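Local coordinates for protein transmembrane oligosaccharyl transferase (Archaeoglobus fulgidus, PDB 3WAJ) that belongs to the STT3/AglB family of membrane-embedded oligosaccharyl transferases, and holds a zinc ion in this structure, at residues A120-T128 against A137-A145; V212-A222 against T273-L284. All coordinates share one frame; numbering follows the deposited sequence.

Contact 1. Residues A120-T128 against A137-A145; sequences AILPVYLLT and AVIAAFLIA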
loop_
_atom_site.group_PDB
_atom_site.type_symbol
_atom_site.label_atom_id
_atom_site.label_comp_id
_atom_site.label_asym_id
_atom_site.label_seq_id
_atom_site.Cartn_x
_atom_site.Cartn_y
_atom_site.Cartn_z
ATOM N N ALA A 120 -8.620 12.638 -17.403
ATOM C CA ALA A 120 -7.841 11.708 -18.238
ATOM C C ALA A 120 -8.403 11.635 -19.652
ATOM O O ALA A 120 -7.740 11.133 -20.569
ATOM C CB ALA A 120 -7.780 10.323 -17.611
ATOM N N ILE A 121 -9.635 12.123 -19.807
ATOM C CA ILE A 121 -10.254 12.287 -21.118
ATOM C C ILE A 121 -9.312 13.057 -22.054
ATOM O O ILE A 121 -9.032 12.607 -23.168
ATOM C CB ILE A 121 -11.625 13.003 -20.999
ATOM C CG1 ILE A 121 -12.765 11.983 -20.938
ATOM C CG2 ILE A 121 -11.873 13.941 -22.168
ATOM C CD1 ILE A 121 -12.593 10.919 -19.894
ATOM N N LEU A 122 -8.796 14.192 -21.581
ATOM C CA LEU A 122 -7.949 15.060 -22.409
ATOM C C LEU A 122 -6.696 14.374 -23.026
ATOM O O LEU A 122 -6.558 14.341 -24.253
ATOM C CB LEU A 122 -7.610 16.374 -21.681
ATOM C CG LEU A 122 -8.791 17.062 -20.988
ATOM C CD1 LEU A 122 -8.404 18.436 -20.436
ATOM C CD2 LEU A 122 -9.981 17.177 -21.927
ATOM N N PRO A 123 -5.806 13.797 -22.191
ATOM C CA PRO A 123 -4.626 13.163 -22.802
ATOM C C PRO A 123 -4.983 11.975 -23.690
ATOM O O PRO A 123 -4.273 11.741 -24.672
ATOM C CB PRO A 123 -3.815 12.663 -21.599
ATOM C CG PRO A 123 -4.426 13.301 -20.401
ATOM C CD PRO A 123 -5.842 13.598 -20.732
ATOM N N VAL A 124 -6.035 11.226 -23.346
ATOM C CA VAL A 124 -6.406 10.065 -24.155
ATOM C C VAL A 124 -6.919 10.505 -25.522
ATOM O O VAL A 124 -6.351 10.117 -26.541
ATOM C CB VAL A 124 -7.418 9.145 -23.465
ATOM C CG1 VAL A 124 -7.887 8.071 -24.434
ATOM C CG2 VAL A 124 -6.789 8.498 -22.246
ATOM N N TYR A 125 -7.972 11.323 -25.531
ATOM C CA TYR A 125 -8.455 11.933 -26.760
ATOM C C TYR A 125 -7.277 12.438 -27.572
ATOM O O TYR A 125 -7.103 12.032 -28.718
ATOM C CB TYR A 125 -9.422 13.097 -26.485
ATOM C CG TYR A 125 -9.778 13.847 -27.750
ATOM C CD1 TYR A 125 -10.853 13.447 -28.537
ATOM C CD2 TYR A 125 -9.026 14.938 -28.177
ATOM C CE1 TYR A 125 -11.172 14.114 -29.720
ATOM C CE2 TYR A 125 -9.335 15.612 -29.352
ATOM C CZ TYR A 125 -10.410 15.196 -30.118
ATOM O OH TYR A 125 -10.721 15.865 -31.282
ATOM N N LEU A 126 -6.468 13.308 -26.966
ATOM C CA LEU A 126 -5.290 13.871 -27.629
ATOM C C LEU A 126 -4.418 12.790 -28.238
ATOM O O LEU A 126 -4.051 12.887 -29.408
ATOM C CB LEU A 126 -4.454 14.723 -26.670
ATOM C CG LEU A 126 -3.233 15.356 -27.343
ATOM C CD1 LEU A 126 -3.681 16.192 -28.533
ATOM C CD2 LEU A 126 -2.414 16.204 -26.379
ATOM N N LEU A 127 -4.097 11.758 -27.459
ATOM C CA LEU A 127 -3.246 10.668 -27.959
ATOM C C LEU A 127 -3.867 9.849 -29.098
ATOM O O LEU A 127 -3.211 9.619 -30.113
ATOM C CB LEU A 127 -2.803 9.730 -26.834
ATOM C CG LEU A 127 -2.072 8.467 -27.300
ATOM C CD1 LEU A 127 -0.718 8.796 -27.922
ATOM C CD2 LEU A 127 -1.908 7.492 -26.156
ATOM N N THR A 128 -5.111 9.397 -28.936
ATOM C CA THR A 128 -5.717 8.571 -29.980
ATOM C C THR A 128 -6.244 9.397 -31.154
ATOM O O THR A 128 -6.623 8.842 -32.185
ATOM C CB THR A 128 -6.829 7.606 -29.472
ATOM O OG1 THR A 128 -8.077 7.984 -30.048
ATOM C CG2 THR A 128 -6.953 7.622 -27.982
ATOM N N ALA A 137 -10.948 9.018 -31.357
ATOM C CA ALA A 137 -10.554 9.772 -30.173
ATOM C C ALA A 137 -11.712 10.102 -29.241
ATOM O O ALA A 137 -11.504 10.490 -28.089
ATOM C CB ALA A 137 -9.832 11.026 -30.586
ATOM N N VAL A 138 -12.931 9.949 -29.746
ATOM C CA VAL A 138 -14.133 10.221 -28.966
ATOM C C VAL A 138 -14.605 8.953 -28.256
ATOM O O VAL A 138 -14.932 8.979 -27.063
ATOM C CB VAL A 138 -15.240 10.826 -29.856
ATOM C CG1 VAL A 138 -16.617 10.403 -29.386
ATOM C CG2 VAL A 138 -15.118 12.339 -29.883
ATOM N N ILE A 139 -14.617 7.846 -28.993
ATOM C CA ILE A 139 -14.887 6.546 -28.400
ATOM C C ILE A 139 -13.835 6.281 -27.321
ATOM O O ILE A 139 -14.111 5.654 -26.295
ATOM C CB ILE A 139 -14.820 5.441 -29.458
ATOM C CG1 ILE A 139 -15.495 5.905 -30.747
ATOM C CG2 ILE A 139 -15.457 4.171 -28.934
ATOM C CD1 ILE A 139 -15.321 4.959 -31.918
ATOM N N ALA A 140 -12.632 6.791 -27.573
ATOM C CA ALA A 140 -11.503 6.657 -26.664
ATOM C C ALA A 140 -11.783 7.307 -25.322
ATOM O O ALA A 140 -11.692 6.659 -24.276
ATOM C CB ALA A 140 -10.277 7.270 -27.285
ATOM N N ALA A 141 -12.111 8.594 -25.363
ATOM C CA ALA A 141 -12.371 9.354 -24.151
ATOM C C ALA A 141 -13.535 8.761 -23.367
ATOM O O ALA A 141 -13.611 8.915 -22.149
ATOM C CB ALA A 141 -12.640 10.799 -24.489
ATOM N N PHE A 142 -14.438 8.082 -24.070
ATOM C CA PHE A 142 -15.584 7.447 -23.423
ATOM C C PHE A 142 -15.172 6.151 -22.732
ATOM O O PHE A 142 -15.683 5.814 -21.667
ATOM C CB PHE A 142 -16.706 7.181 -24.437
ATOM C CG PHE A 142 -17.919 6.503 -23.845
ATOM C CD1 PHE A 142 -19.020 7.245 -23.444
ATOM C CD2 PHE A 142 -17.959 5.122 -23.702
ATOM C CE1 PHE A 142 -20.135 6.621 -22.899
ATOM C CE2 PHE A 142 -19.058 4.500 -23.152
ATOM C CZ PHE A 142 -20.153 5.247 -22.754
ATOM N N LEU A 143 -14.261 5.417 -23.353
ATOM C CA LEU A 143 -13.835 4.129 -22.819
ATOM C C LEU A 143 -12.970 4.263 -21.571
ATOM O O LEU A 143 -13.097 3.468 -20.636
ATOM C CB LEU A 143 -13.121 3.312 -23.896
ATOM C CG LEU A 143 -14.061 2.783 -24.979
ATOM C CD1 LEU A 143 -13.300 1.931 -25.964
ATOM C CD2 LEU A 143 -15.187 1.986 -24.339
ATOM N N ILE A 144 -12.103 5.272 -21.546
ATOM C CA ILE A 144 -11.239 5.486 -20.384
ATOM C C ILE A 144 -12.072 5.975 -19.203
ATOM O O ILE A 144 -11.720 5.751 -18.045
ATOM C CB ILE A 144 -10.074 6.467 -20.698
ATOM C CG1 ILE A 144 -8.957 6.354 -19.646
ATOM C CG2 ILE A 144 -10.579 7.907 -20.863
ATOM C CD1 ILE A 144 -8.265 4.993 -19.618
ATOM N N ALA A 145 -13.198 6.619 -19.505
ATOM C CA ALA A 145 -14.094 7.118 -18.470
ATOM C C ALA A 145 -14.816 5.987 -17.730
ATOM O O ALA A 145 -15.364 6.201 -16.653
ATOM C CB ALA A 145 -15.095 8.108 -19.056
#
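The backbone carbonyl oxygen of A137 is met across the contact by the ring edge of Y125, whose CD1 lies 3.1 Å from A137 O, close to the ring plane. Within its own helix the same oxygen accepts a weak bond from A141 N. The ring lies along the flank of the opposite helix because chi1 (172°) sets CG opposite the backbone N, and its CE1 extends toward CG2 of V138. The partners form an antiparallel helical hairpin: the segment axes approach to 8.1 Å, with their directions 147° apart. Such closeness suits the alanines of 137-145, whose single methyls leave room for larger groups. A141 is approached by I121, whose CD1 comes within 3.2 Å of A141 O and also touches the methyl of A145. V124 divides its branches: CG1 rests 3.8 Å from A140 CB, while CG2 meets I144 CG1 at 4.0 Å. Near the turn T128 presents two different surfaces, its CG2 packing 3.4 Å from A140 CB and its OG1 facing the backbone of A137. Beyond the pair, helix 163-181 packs on P123 and L127, and helix 429-446 on T128 and A140. Cohesion between the two helices therefore rests mainly on close apolar packing of alanine methyls and I144 against I121, V124 and the ring of Y125, chemistry well suited to a buried membrane hairpin whose backbone polar groups are largely occupied within each helix.

Contact 2. Residues V212-A222 against T273-L284; sequences VLSWGAGFIIA and TIFYSPFQLLVL. With SO4 (sulfate ion), chain C.
Y276 OH donates a 2.7 Å hydrogen bond to V212 O, lying in the carbonyl plane in the last turn of helix 199-214, before W215 leaves the helical path. A tyrosine suits this spot because its long ring spans the gap and brings a hydroxyl donor to a carbonyl that W215 N also reaches weakly. Q280 works from the first turn of helix 278-303, where it pairs with S277 in a capping box whose N-H bonds are weak. Its chain bends at chi2 (93°), turning NE2 back so that it donates both to G216 O (3.1 Å, 158° at the hydrogen) and to F275 O (2.8 Å). G216 O receives that N-H from above its carbonyl plane. With no side chain in the way, G216 also brings its CA to 3.5 Å from I274 O in a C-H...O contact, while G216 N donates to a water 2.9 Å away.

Outward from this polar strip, F219 packs its ring between T273, F279, Q280 and V283. The edge of F279 points at one face of its ring in a T-shaped pair, centroids 5.2 Å apart and planes at 85°; A217 O lies over the opposite face, and T273 O sits at the ring edge. V283 also touches A222 CB through its CG1. On the other flank, W215 meets CD1 of I274, and its side chain lies about 8 Å from the zinc ion. Its NE1 makes a weak 3.0 Å hydrogen bond to O4 of a sulfate ion that H81, H162 and R426 also hold.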
loop_
_atom_site.group_PDB
_atom_site.type_symbol
_atom_site.label_atom_id
_atom_site.label_comp_id
_atom_site.label_asym_id
_atom_site.label_seq_id
_atom_site.Cartn_x
_atom_site.Cartn_y
_atom_site.Cartn_z
ATOM N N VAL A 212 7.886 12.394 -14.345
ATOM C CA VAL A 212 8.942 12.052 -13.382
ATOM C C VAL A 212 8.689 12.722 -12.031
ATOM O O VAL A 212 9.032 12.182 -10.986
ATOM C CB VAL A 212 10.356 12.441 -13.910
ATOM C CG1 VAL A 212 11.452 11.883 -13.001
ATOM C CG2 VAL A 212 10.567 11.955 -15.345
ATOM N N LEU A 213 8.078 13.902 -12.042
ATOM C CA LEU A 213 7.820 14.607 -10.780
ATOM C C LEU A 213 6.634 13.983 -10.026
ATOM O O LEU A 213 6.439 14.241 -8.837
ATOM C CB LEU A 213 7.639 16.117 -10.999
ATOM C CG LEU A 213 8.869 16.903 -11.469
ATOM C CD1 LEU A 213 8.647 18.424 -11.428
ATOM C CD2 LEU A 213 10.090 16.523 -10.646
ATOM N N SER A 214 5.851 13.153 -10.716
ATOM C CA SER A 214 4.764 12.413 -10.064
ATOM C C SER A 214 5.268 11.090 -9.528
ATOM O O SER A 214 4.764 10.568 -8.538
ATOM C CB SER A 214 3.614 12.140 -11.034
ATOM O OG SER A 214 3.065 13.333 -11.524
ATOM N N TRP A 215 6.273 10.556 -10.208
ATOM C CA TRP A 215 6.795 9.234 -9.917
ATOM C C TRP A 215 8.258 9.157 -10.383
ATOM O O TRP A 215 8.541 9.291 -11.585
ATOM C CB TRP A 215 5.948 8.211 -10.665
ATOM C CG TRP A 215 6.203 6.790 -10.283
ATOM C CD1 TRP A 215 6.191 6.266 -9.021
ATOM C CD2 TRP A 215 6.471 5.698 -11.173
ATOM N NE1 TRP A 215 6.447 4.920 -9.072
ATOM C CE2 TRP A 215 6.616 4.540 -10.390
ATOM C CE3 TRP A 215 6.599 5.589 -12.569
ATOM C CZ2 TRP A 215 6.894 3.279 -10.939
ATOM C CZ3 TRP A 215 6.868 4.332 -13.129
ATOM C CH2 TRP A 215 7.012 3.196 -12.310
ATOM N N GLY A 216 9.176 8.938 -9.439
ATOM C CA GLY A 216 10.608 8.976 -9.719
ATOM C C GLY A 216 11.108 8.017 -10.794
ATOM O O GLY A 216 12.076 8.315 -11.507
ATOM N N ALA A 217 10.436 6.873 -10.912
ATOM C CA ALA A 217 10.778 5.843 -11.894
ATOM C C ALA A 217 10.309 6.227 -13.290
ATOM O O ALA A 217 10.537 5.487 -14.254
ATOM C CB ALA A 217 10.173 4.511 -11.486
ATOM N N GLY A 218 9.661 7.388 -13.388
ATOM C CA GLY A 218 9.053 7.847 -14.628
ATOM C C GLY A 218 10.030 8.235 -15.710
ATOM O O GLY A 218 9.623 8.506 -16.845
ATOM N N PHE A 219 11.319 8.254 -15.375
ATOM C CA PHE A 219 12.359 8.456 -16.388
ATOM C C PHE A 219 12.234 7.383 -17.475
ATOM O O PHE A 219 12.722 7.555 -18.581
ATOM C CB PHE A 219 13.750 8.388 -15.744
ATOM C CG PHE A 219 14.069 7.036 -15.166
ATOM C CD1 PHE A 219 14.627 6.036 -15.965
ATOM C CD2 PHE A 219 13.772 6.747 -13.845
ATOM C CE1 PHE A 219 14.887 4.774 -15.454
ATOM C CE2 PHE A 219 14.040 5.493 -13.318
ATOM C CZ PHE A 219 14.600 4.503 -14.128
ATOM N N ILE A 220 11.588 6.272 -17.132
ATOM C CA ILE A 220 11.377 5.153 -18.046
ATOM C C ILE A 220 10.680 5.556 -19.352
ATOM O O ILE A 220 10.830 4.879 -20.361
ATOM C CB ILE A 220 10.581 4.009 -17.340
ATOM C CG1 ILE A 220 10.884 2.657 -17.979
ATOM C CG2 ILE A 220 9.077 4.277 -17.388
ATOM C CD1 ILE A 220 12.337 2.338 -18.055
ATOM N N ILE A 221 9.927 6.655 -19.344
ATOM C CA ILE A 221 9.307 7.147 -20.575
ATOM C C ILE A 221 10.390 7.585 -21.574
ATOM O O ILE A 221 10.167 7.599 -22.785
ATOM C CB ILE A 221 8.318 8.311 -20.292
ATOM C CG1 ILE A 221 7.540 8.693 -21.548
ATOM C CG2 ILE A 221 9.051 9.535 -19.800
ATOM C CD1 ILE A 221 6.657 7.596 -22.064
ATOM N N ALA A 222 11.574 7.927 -21.069
ATOM C CA ALA A 222 12.659 8.367 -21.956
ATOM C C ALA A 222 13.182 7.266 -22.910
ATOM O O ALA A 222 13.250 7.498 -24.119
ATOM C CB ALA A 222 13.800 9.054 -21.176
ATOM N N THR A 273 16.612 4.826 -8.797
ATOM C CA THR A 273 15.581 4.822 -9.824
ATOM C C THR A 273 14.202 5.188 -9.253
ATOM O O THR A 273 13.238 5.283 -10.009
ATOM C CB THR A 273 15.505 3.465 -10.536
ATOM O OG1 THR A 273 15.205 2.453 -9.576
ATOM C CG2 THR A 273 16.830 3.139 -11.215
ATOM N N ILE A 274 14.106 5.385 -7.933
ATOM C CA ILE A 274 12.810 5.721 -7.311
ATOM C C ILE A 274 12.815 7.046 -6.507
ATOM O O ILE A 274 11.956 7.907 -6.699
ATOM C CB ILE A 274 12.200 4.511 -6.509
ATOM C CG1 ILE A 274 10.718 4.755 -6.176
ATOM C CG2 ILE A 274 13.015 4.199 -5.256
ATOM C CD1 ILE A 274 9.803 4.911 -7.406
ATOM N N PHE A 275 13.802 7.216 -5.639
ATOM C CA PHE A 275 14.027 8.487 -4.956
ATOM C C PHE A 275 14.522 9.599 -5.896
ATOM O O PHE A 275 15.027 9.328 -6.997
ATOM C CB PHE A 275 15.014 8.281 -3.810
ATOM C CG PHE A 275 14.529 7.303 -2.764
ATOM C CD1 PHE A 275 13.576 7.696 -1.819
ATOM C CD2 PHE A 275 15.004 5.990 -2.734
ATOM C CE1 PHE A 275 13.107 6.800 -0.838
ATOM C CE2 PHE A 275 14.540 5.082 -1.756
ATOM C CZ PHE A 275 13.585 5.491 -0.806
ATOM N N TYR A 276 14.386 10.850 -5.458
ATOM C CA TYR A 276 14.707 11.991 -6.316
ATOM C C TYR A 276 16.204 12.321 -6.357
ATOM O O TYR A 276 16.724 13.091 -5.548
ATOM C CB TYR A 276 13.787 13.187 -6.003
ATOM C CG TYR A 276 12.433 12.916 -6.599
ATOM C CD1 TYR A 276 12.129 13.322 -7.898
ATOM C CD2 TYR A 276 11.490 12.156 -5.911
ATOM C CE1 TYR A 276 10.906 13.029 -8.479
ATOM C CE2 TYR A 276 10.260 11.850 -6.483
ATOM C CZ TYR A 276 9.974 12.287 -7.766
ATOM O OH TYR A 276 8.754 11.986 -8.331
ATOM N N SER A 277 16.873 11.705 -7.332
ATOM C CA SER A 277 18.325 11.639 -7.385
ATOM C C SER A 277 18.827 12.197 -8.709
ATOM O O SER A 277 18.031 12.487 -9.607
ATOM C CB SER A 277 18.798 10.193 -7.192
ATOM O OG SER A 277 18.552 9.396 -8.327
ATOM N N PRO A 278 20.150 12.388 -8.835
ATOM C CA PRO A 278 20.532 12.928 -10.145
ATOM C C PRO A 278 20.587 11.867 -11.252
ATOM O O PRO A 278 20.825 12.222 -12.410
ATOM C CB PRO A 278 21.905 13.568 -9.888
ATOM C CG PRO A 278 22.447 12.855 -8.692
ATOM C CD PRO A 278 21.260 12.421 -7.857
ATOM N N PHE A 279 20.352 10.602 -10.912
ATOM C CA PHE A 279 20.231 9.556 -11.925
ATOM C C PHE A 279 19.190 9.928 -12.988
ATOM O O PHE A 279 19.440 9.838 -14.196
ATOM C CB PHE A 279 19.839 8.216 -11.296
ATOM C CG PHE A 279 19.595 7.134 -12.314
ATOM C CD1 PHE A 279 18.313 6.675 -12.565
ATOM C CD2 PHE A 279 20.655 6.600 -13.052
ATOM C CE1 PHE A 279 18.080 5.681 -13.520
ATOM C CE2 PHE A 279 20.429 5.611 -14.009
ATOM C CZ PHE A 279 19.144 5.154 -14.247
ATOM N N GLN A 280 18.016 10.342 -12.525
ATOM C CA GLN A 280 16.925 10.676 -13.426
ATOM C C GLN A 280 17.303 11.848 -14.343
ATOM O O GLN A 280 17.006 11.816 -15.543
ATOM C CB GLN A 280 15.617 10.919 -12.646
ATOM C CG GLN A 280 15.031 9.664 -11.979
ATOM C CD GLN A 280 15.469 9.460 -10.517
ATOM O OE1 GLN A 280 16.562 9.876 -10.097
ATOM N NE2 GLN A 280 14.608 8.800 -9.741
ATOM N N LEU A 281 17.983 12.853 -13.775
ATOM C CA LEU A 281 18.530 13.994 -14.520
ATOM C C LEU A 281 19.498 13.541 -15.621
ATOM O O LEU A 281 19.462 14.047 -16.744
ATOM C CB LEU A 281 19.253 14.954 -13.564
ATOM C CG LEU A 281 19.913 16.215 -14.149
ATOM C CD1 LEU A 281 18.883 17.156 -14.776
ATOM C CD2 LEU A 281 20.737 16.975 -13.107
ATOM N N LEU A 282 20.368 12.591 -15.285
ATOM C CA LEU A 282 21.286 12.014 -16.255
ATOM C C LEU A 282 20.496 11.367 -17.381
ATOM O O LEU A 282 20.842 11.523 -18.554
ATOM C CB LEU A 282 22.190 10.979 -15.587
ATOM C CG LEU A 282 23.615 11.390 -15.213
ATOM C CD1 LEU A 282 23.698 12.839 -14.759
ATOM C CD2 LEU A 282 24.145 10.461 -14.128
ATOM N N VAL A 283 19.431 10.647 -17.031
ATOM C CA VAL A 283 18.630 9.976 -18.052
ATOM C C VAL A 283 18.046 10.984 -19.029
ATOM O O VAL A 283 18.133 10.809 -20.237
ATOM C CB VAL A 283 17.502 9.101 -17.458
ATOM C CG1 VAL A 283 16.662 8.506 -18.583
ATOM C CG2 VAL A 283 18.089 7.990 -16.620
ATOM N N LEU A 284 17.478 12.059 -18.502
ATOM C CA LEU A 284 16.841 13.052 -19.353
ATOM C C LEU A 284 17.858 13.875 -20.170
ATOM O O LEU A 284 17.608 14.179 -21.338
ATOM C CB LEU A 284 15.873 13.923 -18.539
ATOM C CG LEU A 284 14.824 13.092 -17.777
ATOM C CD1 LEU A 284 13.983 13.957 -16.852
ATOM C CD2 LEU A 284 13.918 12.320 -18.740
HETATM S S SO4 C . 5.100 3.407 -5.451
HETATM O O1 SO4 C . 4.657 4.098 -4.233
HETATM O O2 SO4 C . 6.535 3.136 -5.324
HETATM O O3 SO4 C . 4.352 2.154 -5.576
HETATM O O4 SO4 C . 4.875 4.207 -6.661
HETATM O O HOH W 1 8.969 8.125 -6.699
#

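In the fold
Along the chain the two contacts come in series, contact 1 closing before contact 2 opens, and both belong to the STT3 N-terminal region of the GT-C clan. Their centres are 26 Å apart and their nearest atoms about 9 Å, so they do not touch. Helix 163-181 bridges them: it packs against helix 121-131 in contact 1 and against S214, W215 and I221 in contact 2. Contact 1 joins consecutive helices, 121-131 and 134-144; contact 2 joins helix 278-303 and its preceding loop to the break between helices 199-214 and 221-234, with 50 residues between. Local hairpin packing and longer-range closure thus build one helical bundle, the W215 side chain lying about 8 Å from the zinc ion.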